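Local coordinates for regulator of nonsense transcripts 2 (Homo sapiens, PDB 4CEM), which takes part in nonsense-mediated mRNA decay as the factor UPF2, which carries three MIF4G domains, the first of them seen here, at residues L28-Q33 with I158-D164. Residue numbers count along the deposited sequence, not the author numbering.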
ATOM      1  N   LEU A  28      -3.907  15.843  -8.801  1.00 37.48           N
ATOM      2  CA  LEU A  28      -3.718  16.092  -7.377  1.00 36.80           C
ATOM      3  C   LEU A  28      -2.324  16.589  -7.021  1.00 36.78           C
ATOM      4  O   LEU A  28      -2.188  17.509  -6.211  1.00 38.11           O
ATOM      5  CB  LEU A  28      -4.021  14.822  -6.571  1.00 37.13           C
ATOM      6  CG  LEU A  28      -5.502  14.583  -6.290  1.00 37.68           C
ATOM      7  CD1 LEU A  28      -5.676  13.344  -5.424  1.00 37.23           C
ATOM      8  CD2 LEU A  28      -6.122  15.811  -5.631  1.00 35.67           C
ATOM      9  N   ARG A  29      -1.296  15.986  -7.611  1.00 36.13           N
ATOM     10  CA  ARG A  29       0.087  16.421  -7.368  1.00 37.58           C
ATOM     11  C   ARG A  29       0.276  17.875  -7.786  1.00 38.21           C
ATOM     12  O   ARG A  29       0.934  18.644  -7.093  1.00 37.81           O
ATOM     13  CB  ARG A  29       1.101  15.495  -8.078  1.00 37.67           C
ATOM     14  CG  ARG A  29       2.504  16.067  -8.283  1.00 38.31           C
ATOM     15  CD  ARG A  29       3.517  14.996  -8.685  1.00 38.38           C
ATOM     16  NE  ARG A  29       4.057  14.348  -7.495  1.00 40.81           N
ATOM     17  CZ  ARG A  29       5.294  14.485  -7.027  1.00 41.27           C
ATOM     18  NH1 ARG A  29       6.200  15.221  -7.655  1.00 42.73           N
ATOM     19  NH2 ARG A  29       5.637  13.854  -5.919  1.00 42.39           N
ATOM     20  N   SER A  30      -0.311  18.254  -8.915  1.00 39.39           N
ATOM     21  CA  SER A  30      -0.175  19.619  -9.410  1.00 40.95           C
ATOM     22  C   SER A  30      -0.749  20.625  -8.409  1.00 42.13           C
ATOM     23  O   SER A  30      -0.067  21.576  -8.020  1.00 41.25           O
ATOM     24  CB  SER A  30      -0.865  19.760 -10.763  1.00 41.82           C
ATOM     25  OG  SER A  30      -0.592  21.022 -11.337  1.00 43.97           O
ATOM     26  N   LYS A  31      -1.992  20.399  -7.988  1.00 42.86           N
ATOM     27  CA  LYS A  31      -2.660  21.267  -7.006  1.00 43.88           C
ATOM     28  C   LYS A  31      -1.933  21.336  -5.675  1.00 41.45           C
ATOM     29  O   LYS A  31      -1.804  22.413  -5.089  1.00 41.46           O
ATOM     30  CB  LYS A  31      -4.109  20.819  -6.742  1.00 46.66           C
ATOM     31  CG  LYS A  31      -5.147  21.705  -7.411  1.00 51.02           C
ATOM     32  CD  LYS A  31      -6.513  21.593  -6.745  1.00 55.78           C
ATOM     33  CE  LYS A  31      -7.260  22.927  -6.774  1.00 56.90           C
ATOM     34  NZ  LYS A  31      -8.561  22.847  -6.047  1.00 59.45           N
ATOM     35  N   ASN A  32      -1.485  20.185  -5.186  1.00 38.06           N
ATOM     36  CA  ASN A  32      -0.863  20.126  -3.874  1.00 35.75           C
ATOM     37  C   ASN A  32       0.495  20.817  -3.838  1.00 37.14           C
ATOM     38  O   ASN A  32       0.771  21.594  -2.930  1.00 40.36           O
ATOM     39  CB  ASN A  32      -0.750  18.682  -3.409  1.00 33.83           C
ATOM     40  CG  ASN A  32      -2.079  18.113  -2.983  1.00 32.45           C
ATOM     41  OD1 ASN A  32      -2.958  18.844  -2.536  1.00 32.54           O
ATOM     42  ND2 ASN A  32      -2.235  16.806  -3.113  1.00 31.13           N
ATOM     43  N   GLN A  33       1.332  20.557  -4.832  1.00 36.13           N
ATOM     44  CA  GLN A  33       2.629  21.216  -4.910  1.00 35.84           C
ATOM     45  C   GLN A  33       2.477  22.723  -5.074  1.00 36.31           C
ATOM     46  O   GLN A  33       3.295  23.487  -4.561  1.00 36.11           O
ATOM     47  CB  GLN A  33       3.448  20.653  -6.068  1.00 36.03           C
ATOM     48  CG  GLN A  33       3.846  19.206  -5.875  1.00 35.36           C
ATOM     49  CD  GLN A  33       4.825  18.726  -6.924  1.00 35.69           C
ATOM     50  OE1 GLN A  33       4.802  19.174  -8.070  1.00 36.77           O
ATOM     51  NE2 GLN A  33       5.696  17.808  -6.533  1.00 35.12           N
ATOM     52  N   ILE A 158       3.073  10.492  -3.542  1.00 31.99           N
ATOM     53  CA  ILE A 158       2.838  10.617  -4.989  1.00 31.83           C
ATOM     54  C   ILE A 158       2.039  11.865  -5.309  1.00 31.78           C
ATOM     55  O   ILE A 158       2.311  12.570  -6.282  1.00 34.61           O
ATOM     56  CB  ILE A 158       2.054   9.425  -5.558  1.00 30.78           C
ATOM     57  CG1 ILE A 158       2.863   8.141  -5.444  1.00 29.82           C
ATOM     58  CG2 ILE A 158       1.718   9.682  -7.019  1.00 30.91           C
ATOM     59  CD1 ILE A 158       2.054   6.906  -5.723  1.00 29.57           C
ATOM     60  N   VAL A 159       1.066  12.135  -4.457  1.00 31.22           N
ATOM     61  CA  VAL A 159       0.141  13.251  -4.623  1.00 31.26           C
ATOM     62  C   VAL A 159       0.738  14.584  -4.141  1.00 31.35           C
ATOM     63  O   VAL A 159       0.089  15.619  -4.208  1.00 32.25           O
ATOM     64  CB  VAL A 159      -1.189  12.874  -3.915  1.00 31.74           C
ATOM     65  CG1 VAL A 159      -1.746  13.996  -3.049  1.00 30.57           C
ATOM     66  CG2 VAL A 159      -2.178  12.334  -4.937  1.00 30.47           C
ATOM     67  N   GLY A 160       1.981  14.564  -3.661  1.00 31.90           N
ATOM     68  CA  GLY A 160       2.715  15.793  -3.349  1.00 32.45           C
ATOM     69  C   GLY A 160       2.380  16.505  -2.042  1.00 33.00           C
ATOM     70  O   GLY A 160       2.831  17.629  -1.822  1.00 32.27           O
ATOM     71  N   ILE A 161       1.592  15.867  -1.178  1.00 33.30           N
ATOM     72  CA  ILE A 161       1.340  16.391   0.162  1.00 33.73           C
ATOM     73  C   ILE A 161       2.632  16.316   0.969  1.00 35.44           C
ATOM     74  O   ILE A 161       3.008  17.279   1.636  1.00 38.21           O
ATOM     75  CB  ILE A 161       0.197  15.629   0.860  1.00 33.56           C
ATOM     76  CG1 ILE A 161      -1.135  15.965   0.173  1.00 33.73           C
ATOM     77  CG2 ILE A 161       0.123  15.993   2.337  1.00 32.36           C
ATOM     78  CD1 ILE A 161      -2.282  15.052   0.541  1.00 33.22           C
ATOM     79  N   PHE A 162       3.314  15.174   0.889  1.00 37.03           N
ATOM     80  CA  PHE A 162       4.713  15.061   1.314  1.00 36.55           C
ATOM     81  C   PHE A 162       5.664  15.292   0.140  1.00 36.24           C
ATOM     82  O   PHE A 162       5.386  14.876  -0.982  1.00 38.64           O
ATOM     83  CB  PHE A 162       5.004  13.675   1.889  1.00 35.83           C
ATOM     84  CG  PHE A 162       4.166  13.308   3.071  1.00 35.47           C
ATOM     85  CD1 PHE A 162       3.649  14.275   3.927  1.00 35.43           C
ATOM     86  CD2 PHE A 162       3.923  11.975   3.356  1.00 36.02           C
ATOM     87  CE1 PHE A 162       2.875  13.913   5.018  1.00 34.06           C
ATOM     88  CE2 PHE A 162       3.158  11.611   4.453  1.00 35.50           C
ATOM     89  CZ  PHE A 162       2.634  12.585   5.283  1.00 33.79           C
ATOM     90  N   THR A 163       6.804  15.918   0.414  1.00 35.65           N
ATOM     91  CA  THR A 163       7.821  16.134  -0.599  1.00 35.26           C
ATOM     92  C   THR A 163       8.473  14.806  -0.879  1.00 37.20           C
ATOM     93  O   THR A 163       8.317  13.873  -0.105  1.00 38.41           O
ATOM     94  CB  THR A 163       8.910  17.110  -0.128  1.00 35.71           C
ATOM     95  OG1 THR A 163       9.609  16.553   1.006  1.00 36.22           O
ATOM     96  CG2 THR A 163       8.309  18.479   0.218  1.00 32.50           C
ATOM     97  N   ASP A 164       9.205  14.711  -1.980  1.00 40.04           N
ATOM     98  CA  ASP A 164       9.870  13.463  -2.317  1.00 42.49           C
ATOM     99  C   ASP A 164      10.760  13.005  -1.166  1.00 45.31           C
ATOM    100  O   ASP A 164      10.641  11.864  -0.720  1.00 43.50           O
ATOM    101  CB  ASP A 164      10.694  13.609  -3.596  1.00 44.73           C
ATOM    102  CG  ASP A 164       9.834  13.680  -4.859  1.00 45.38           C
ATOM    103  OD1 ASP A 164       8.587  13.633  -4.789  1.00 45.79           O
ATOM    104  OD2 ASP A 164      10.429  13.780  -5.947  1.00 47.74           O
TER
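R29 lays its side chain over the C-terminal end of helix 143-158, reaching across the backbone of I158 to G160 toward the start of helix 164-181. R29 NE donates a nearly linear hydrogen bond of 2.8 Å to I158 O, and R29 NH2 forms a salt bridge with D164 OD1 at 3.2 Å. Both acceptors lie near the guanidinium plane, at its edge, so one side chain spans the connection between two consecutive helices. D164 is shared: its OD2 pairs with K232, at the start of helix 230-259.

One turn further along helix 6-33, N32 ND2 hydrogen-bonds V159 O at 2.8 Å, though the position of this amide nitrogen is less certain. The same carbonyl receives a CA-H...O contact from R29 CA, 3.3 Å from V159 O, a sign of how closely the backbones approach; the CA atoms of R29 and V159 are 4.2 Å apart. G160, with positive phi, ends helix 143-158 in a Schellman motif. A CB there would point at helix 6-33 and come tight against Q33 CG, so the missing side chain suits this close approach as well as the turn. Apolar contact is small, with L28 CB 3.5 Å from V159 CG2. Beyond the pair, S111 and Q115 of helix 103-116 hydrogen-bond the N32 side chain and H114 its main-chain carbonyl, tying the long N-terminal helix to the helical MIF4G body at a second helix. Main-chain carbonyls at a helix C-terminus are thus met by side-chain donors, implying that between these segments the association is mainly polar, with one salt bridge added.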